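Local coordinates for 3-hydroxyacyl-CoA dehydrogenase type-2 (Mycobacterium avium, PDB 3PPI), which probably catalyses the NAD-dependent oxidation of 3-hydroxyacyl-CoA to 3-oxoacyl-CoA, as a member of the short-chain dehydrogenase/reductase family, at residues N84-E96 and D138-V151. Residues are numbered along the deposited sequence; the frame is centred on the assembly and turned at random.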
loop_
_atom_site.group_PDB
_atom_site.type_symbol
_atom_site.label_atom_id
_atom_site.label_comp_id
_atom_site.label_asym_id
_atom_site.label_seq_id
_atom_site.Cartn_x
_atom_site.Cartn_y
_atom_site.Cartn_z
ATOM N N ASN A 84 27.293 -6.295 -17.995
ATOM C CA ASN A 84 25.956 -6.227 -18.541
ATOM C C ASN A 84 25.071 -7.054 -17.613
ATOM O O ASN A 84 25.214 -8.282 -17.551
ATOM C CB ASN A 84 25.941 -6.807 -19.957
ATOM C CG ASN A 84 24.583 -6.712 -20.623
ATOM O OD1 ASN A 84 23.557 -6.545 -19.972
ATOM N ND2 ASN A 84 24.575 -6.839 -21.931
ATOM N N VAL A 85 24.151 -6.385 -16.907
ATOM C CA VAL A 85 23.354 -7.039 -15.867
ATOM C C VAL A 85 22.430 -8.140 -16.384
ATOM O O VAL A 85 22.011 -8.990 -15.600
ATOM C CB VAL A 85 22.513 -6.038 -15.049
ATOM C CG1 VAL A 85 23.417 -5.147 -14.217
ATOM C CG2 VAL A 85 21.585 -5.221 -15.975
ATOM N N THR A 86 22.130 -8.132 -17.684
ATOM C CA THR A 86 21.307 -9.183 -18.301
ATOM C C THR A 86 22.115 -10.409 -18.772
ATOM O O THR A 86 21.540 -11.381 -19.261
ATOM C CB THR A 86 20.477 -8.616 -19.475
ATOM O OG1 THR A 86 21.339 -8.207 -20.551
ATOM C CG2 THR A 86 19.654 -7.415 -18.997
ATOM N N SER A 87 23.438 -10.368 -18.632
ATOM C CA SER A 87 24.295 -11.488 -19.052
ATOM C C SER A 87 24.822 -12.278 -17.845
ATOM O O SER A 87 25.525 -11.728 -17.002
ATOM C CB SER A 87 25.460 -10.963 -19.904
ATOM O OG SER A 87 26.565 -11.849 -19.883
ATOM N N GLU A 88 24.487 -13.563 -17.773
ATOM C CA GLU A 88 24.981 -14.423 -16.685
ATOM C C GLU A 88 26.507 -14.427 -16.608
ATOM O O GLU A 88 27.077 -14.227 -15.530
ATOM C CB GLU A 88 24.478 -15.857 -16.847
ATOM C CG GLU A 88 25.092 -16.839 -15.838
ATOM C CD GLU A 88 24.406 -18.184 -15.859
ATOM O OE1 GLU A 88 23.202 -18.247 -15.499
ATOM O OE2 GLU A 88 25.068 -19.178 -16.249
ATOM N N ASP A 89 27.162 -14.634 -17.755
ATOM C CA ASP A 89 28.630 -14.665 -17.818
ATOM C C ASP A 89 29.253 -13.422 -17.212
ATOM O O ASP A 89 30.226 -13.495 -16.477
ATOM C CB ASP A 89 29.137 -14.761 -19.266
ATOM C CG ASP A 89 28.758 -16.058 -19.949
ATOM O OD1 ASP A 89 28.017 -16.877 -19.350
ATOM O OD2 ASP A 89 29.193 -16.252 -21.115
ATOM N N SER A 90 28.701 -12.278 -17.581
ATOM C CA SER A 90 29.239 -10.989 -17.190
ATOM C C SER A 90 29.082 -10.749 -15.685
ATOM O O SER A 90 29.997 -10.258 -15.018
ATOM C CB SER A 90 28.510 -9.899 -17.979
ATOM O OG SER A 90 29.165 -8.661 -17.873
ATOM N N VAL A 91 27.920 -11.103 -15.144
ATOM C CA VAL A 91 27.693 -10.989 -13.704
ATOM C C VAL A 91 28.554 -11.990 -12.914
ATOM O O VAL A 91 29.096 -11.658 -11.858
ATOM C CB VAL A 91 26.200 -11.144 -13.358
ATOM C CG1 VAL A 91 25.992 -11.194 -11.838
ATOM C CG2 VAL A 91 25.398 -9.990 -14.003
ATOM N N LEU A 92 28.697 -13.204 -13.437
ATOM C CA LEU A 92 29.554 -14.206 -12.798
ATOM C C LEU A 92 31.009 -13.725 -12.696
ATOM O O LEU A 92 31.678 -14.015 -11.707
ATOM C CB LEU A 92 29.465 -15.556 -13.519
ATOM C CG LEU A 92 28.208 -16.402 -13.287
ATOM C CD1 LEU A 92 28.357 -17.730 -14.060
ATOM C CD2 LEU A 92 27.976 -16.657 -11.808
ATOM N N ALA A 93 31.478 -12.983 -13.707
ATOM C CA ALA A 93 32.806 -12.375 -13.667
ATOM C C ALA A 93 32.897 -11.287 -12.595
ATOM O O ALA A 93 33.923 -11.152 -11.933
ATOM C CB ALA A 93 33.205 -11.811 -15.050
ATOM N N ALA A 94 31.838 -10.502 -12.428
ATOM C CA ALA A 94 31.826 -9.486 -11.378
ATOM C C ALA A 94 31.886 -10.142 -9.991
ATOM O O ALA A 94 32.537 -9.638 -9.094
ATOM C CB ALA A 94 30.600 -8.575 -11.514
ATOM N N ILE A 95 31.221 -11.284 -9.843
ATOM C CA ILE A 95 31.230 -12.050 -8.601
ATOM C C ILE A 95 32.619 -12.613 -8.271
ATOM O O ILE A 95 33.053 -12.553 -7.109
ATOM C CB ILE A 95 30.175 -13.173 -8.639
ATOM C CG1 ILE A 95 28.782 -12.551 -8.595
ATOM C CG2 ILE A 95 30.342 -14.136 -7.481
ATOM C CD1 ILE A 95 27.637 -13.541 -8.823
ATOM N N GLU A 96 33.320 -13.136 -9.279
ATOM C CA GLU A 96 34.670 -13.659 -9.068
ATOM C C GLU A 96 35.622 -12.530 -8.660
ATOM O O GLU A 96 36.459 -12.714 -7.787
ATOM C CB GLU A 96 35.190 -14.379 -10.321
ATOM C CG GLU A 96 34.421 -15.661 -10.685
ATOM C CD GLU A 96 34.610 -16.792 -9.674
ATOM O OE1 GLU A 96 35.761 -17.237 -9.483
ATOM O OE2 GLU A 96 33.607 -17.254 -9.086
ATOM N N ASP A 138 13.334 -5.687 -19.490
ATOM C CA ASP A 138 14.595 -6.444 -19.531
ATOM C C ASP A 138 15.701 -5.809 -18.670
ATOM O O ASP A 138 16.347 -6.498 -17.898
ATOM C CB ASP A 138 15.134 -6.597 -20.955
ATOM C CG ASP A 138 14.345 -7.601 -21.806
ATOM O OD1 ASP A 138 13.613 -8.470 -21.281
ATOM O OD2 ASP A 138 14.464 -7.507 -23.040
ATOM N N LEU A 139 15.888 -4.500 -18.787
ATOM C CA LEU A 139 16.964 -3.813 -18.086
ATOM C C LEU A 139 16.687 -3.711 -16.577
ATOM O O LEU A 139 17.550 -4.058 -15.764
ATOM C CB LEU A 139 17.169 -2.403 -18.663
ATOM C CG LEU A 139 18.290 -1.558 -18.039
ATOM C CD1 LEU A 139 19.624 -2.312 -18.141
ATOM C CD2 LEU A 139 18.407 -0.180 -18.706
ATOM N N TYR A 140 15.490 -3.241 -16.209
ATOM C CA TYR A 140 15.193 -2.871 -14.820
ATOM C C TYR A 140 14.646 -3.999 -13.957
ATOM O O TYR A 140 14.910 -4.032 -12.739
ATOM C CB TYR A 140 14.258 -1.648 -14.761
ATOM C CG TYR A 140 14.904 -0.440 -15.349
ATOM C CD1 TYR A 140 15.973 0.169 -14.705
ATOM C CD2 TYR A 140 14.502 0.065 -16.589
ATOM C CE1 TYR A 140 16.620 1.269 -15.274
ATOM C CE2 TYR A 140 15.127 1.154 -17.149
ATOM C CZ TYR A 140 16.187 1.759 -16.483
ATOM O OH TYR A 140 16.850 2.827 -17.040
ATOM N N LEU A 141 13.871 -4.903 -14.566
ATOM C CA LEU A 141 13.304 -6.037 -13.837
ATOM C C LEU A 141 14.151 -7.298 -14.065
ATOM O O LEU A 141 14.737 -7.825 -13.113
ATOM C CB LEU A 141 11.839 -6.260 -14.215
ATOM C CG LEU A 141 11.103 -7.395 -13.505
ATOM C CD1 LEU A 141 11.323 -7.338 -11.966
ATOM C CD2 LEU A 141 9.618 -7.341 -13.858
ATOM N N ASN A 142 14.230 -7.793 -15.301
ATOM C CA ASN A 142 15.036 -9.006 -15.572
ATOM C C ASN A 142 16.497 -8.817 -15.135
ATOM O O ASN A 142 17.079 -9.703 -14.520
ATOM C CB ASN A 142 14.980 -9.464 -17.053
ATOM C CG ASN A 142 13.585 -9.900 -17.489
ATOM O OD1 ASN A 142 12.683 -9.920 -16.701
ATOM N ND2 ASN A 142 13.416 -10.225 -18.758
ATOM N N GLY A 143 17.077 -7.657 -15.432
ATOM C CA GLY A 143 18.447 -7.364 -15.016
ATOM C C GLY A 143 18.630 -7.428 -13.504
ATOM O O GLY A 143 19.608 -7.993 -13.004
ATOM N N THR A 144 17.678 -6.881 -12.772
ATOM C CA THR A 144 17.710 -6.949 -11.307
ATOM C C THR A 144 17.644 -8.391 -10.834
ATOM O O THR A 144 18.430 -8.788 -9.959
ATOM C CB THR A 144 16.586 -6.125 -10.675
ATOM O OG1 THR A 144 16.833 -4.745 -10.960
ATOM C CG2 THR A 144 16.510 -6.328 -9.132
ATOM N N TYR A 145 16.738 -9.177 -11.410
ATOM C CA TYR A 145 16.585 -10.571 -10.985
ATOM C C TYR A 145 17.844 -11.372 -11.288
ATOM O O TYR A 145 18.268 -12.192 -10.473
ATOM C CB TYR A 145 15.369 -11.226 -11.609
ATOM C CG TYR A 145 14.978 -12.531 -10.947
ATOM C CD1 TYR A 145 14.324 -12.531 -9.728
ATOM C CD2 TYR A 145 15.309 -13.752 -11.511
ATOM C CE1 TYR A 145 13.966 -13.717 -9.098
ATOM C CE2 TYR A 145 14.956 -14.958 -10.893
ATOM C CZ TYR A 145 14.278 -14.929 -9.693
ATOM O OH TYR A 145 13.905 -16.091 -9.063
ATOM N N ASN A 146 18.469 -11.099 -12.434
ATOM C CA ASN A 146 19.680 -11.815 -12.843
ATOM C C ASN A 146 20.846 -11.529 -11.891
ATOM O O ASN A 146 21.551 -12.447 -11.482
ATOM C CB ASN A 146 20.085 -11.462 -14.281
ATOM C CG ASN A 146 21.151 -12.402 -14.845
ATOM O OD1 ASN A 146 20.978 -13.637 -14.850
ATOM N ND2 ASN A 146 22.254 -11.825 -15.342
ATOM N N VAL A 147 21.035 -10.264 -11.537
ATOM C CA VAL A 147 22.072 -9.897 -10.575
ATOM C C VAL A 147 21.759 -10.565 -9.224
ATOM O O VAL A 147 22.629 -11.195 -8.619
ATOM C CB VAL A 147 22.200 -8.362 -10.430
ATOM C CG1 VAL A 147 23.179 -7.992 -9.314
ATOM C CG2 VAL A 147 22.643 -7.747 -11.758
ATOM N N ALA A 148 20.501 -10.478 -8.792
ATOM C CA ALA A 148 20.116 -10.981 -7.476
ATOM C C ALA A 148 20.300 -12.494 -7.342
ATOM O O ALA A 148 20.783 -12.962 -6.299
ATOM C CB ALA A 148 18.679 -10.600 -7.146
ATOM N N ARG A 149 19.885 -13.256 -8.363
ATOM C CA ARG A 149 19.949 -14.695 -8.272
ATOM C C ARG A 149 21.401 -15.177 -8.191
ATOM O O ARG A 149 21.720 -16.043 -7.381
ATOM C CB ARG A 149 19.161 -15.373 -9.402
ATOM C CG ARG A 149 19.863 -15.441 -10.717
ATOM C CD ARG A 149 18.949 -15.808 -11.906
ATOM N NE ARG A 149 19.799 -15.753 -13.099
ATOM C CZ ARG A 149 20.570 -16.741 -13.543
ATOM N NH1 ARG A 149 20.561 -17.943 -12.970
ATOM N NH2 ARG A 149 21.365 -16.527 -14.581
ATOM N N LEU A 150 22.277 -14.577 -8.987
ATOM C CA LEU A 150 23.669 -15.006 -9.059
ATOM C C LEU A 150 24.461 -14.565 -7.819
ATOM O O LEU A 150 25.237 -15.360 -7.242
ATOM C CB LEU A 150 24.313 -14.488 -10.358
ATOM C CG LEU A 150 23.696 -15.062 -11.643
ATOM C CD1 LEU A 150 24.139 -14.305 -12.918
ATOM C CD2 LEU A 150 24.040 -16.560 -11.765
ATOM N N VAL A 151 24.236 -13.328 -7.376
ATOM C CA VAL A 151 24.919 -12.821 -6.179
ATOM C C VAL A 151 24.385 -13.558 -4.935
ATOM O O VAL A 151 25.159 -13.930 -4.054
ATOM C CB VAL A 151 24.767 -11.285 -6.028
ATOM C CG1 VAL A 151 25.281 -10.818 -4.658
ATOM C CG2 VAL A 151 25.504 -10.556 -7.161
HETATM O O HOH W 1 22.359 -19.966 -13.887
#
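Asn146 ties helix 138-151 to the turn ahead of helix 88-96: its ND2 donates to Val85 O at 2.9 Å, with Val85 O close to the amide plane but the donor 38° out of the carbonyl plane. CG lies anti to the backbone N, which carries the amide across to that turn. Its other end, OD1, accepts from both NE and NH2 of Arg149, a side-on grip that fixes the amide's rotation. In a salt bridge of 2.7 Å, Glu88 OE1 accepts from Arg149 NH2 through its anti lone pair, the one facing away from the other carboxylate oxygen; the carboxylate and guanidinium planes are 42° apart. A water bridges Glu88 OE1 and Arg149 NH1, which also donates to Ala128 O of a second subunit. Beside this polar network, Leu150 inserts as a knob among Glu88, Val91, Leu92 and Ile95, its CD1 3.8 Å from Val91 CG1, while CD2 lies above one face of the Arg149 guanidinium, offset toward its rim. Ile95 CD1 reaches Leu150 O (3.4 Å), and Val85 CG1 meets Val147 CG2 at 3.7 Å. The axes of 88-96 and 138-151 come within 9.9 Å and cross at -45°, against strands 31-36 and 103-109, as neighbouring helices do on one face of the parallel sheet in a Rossmann fold.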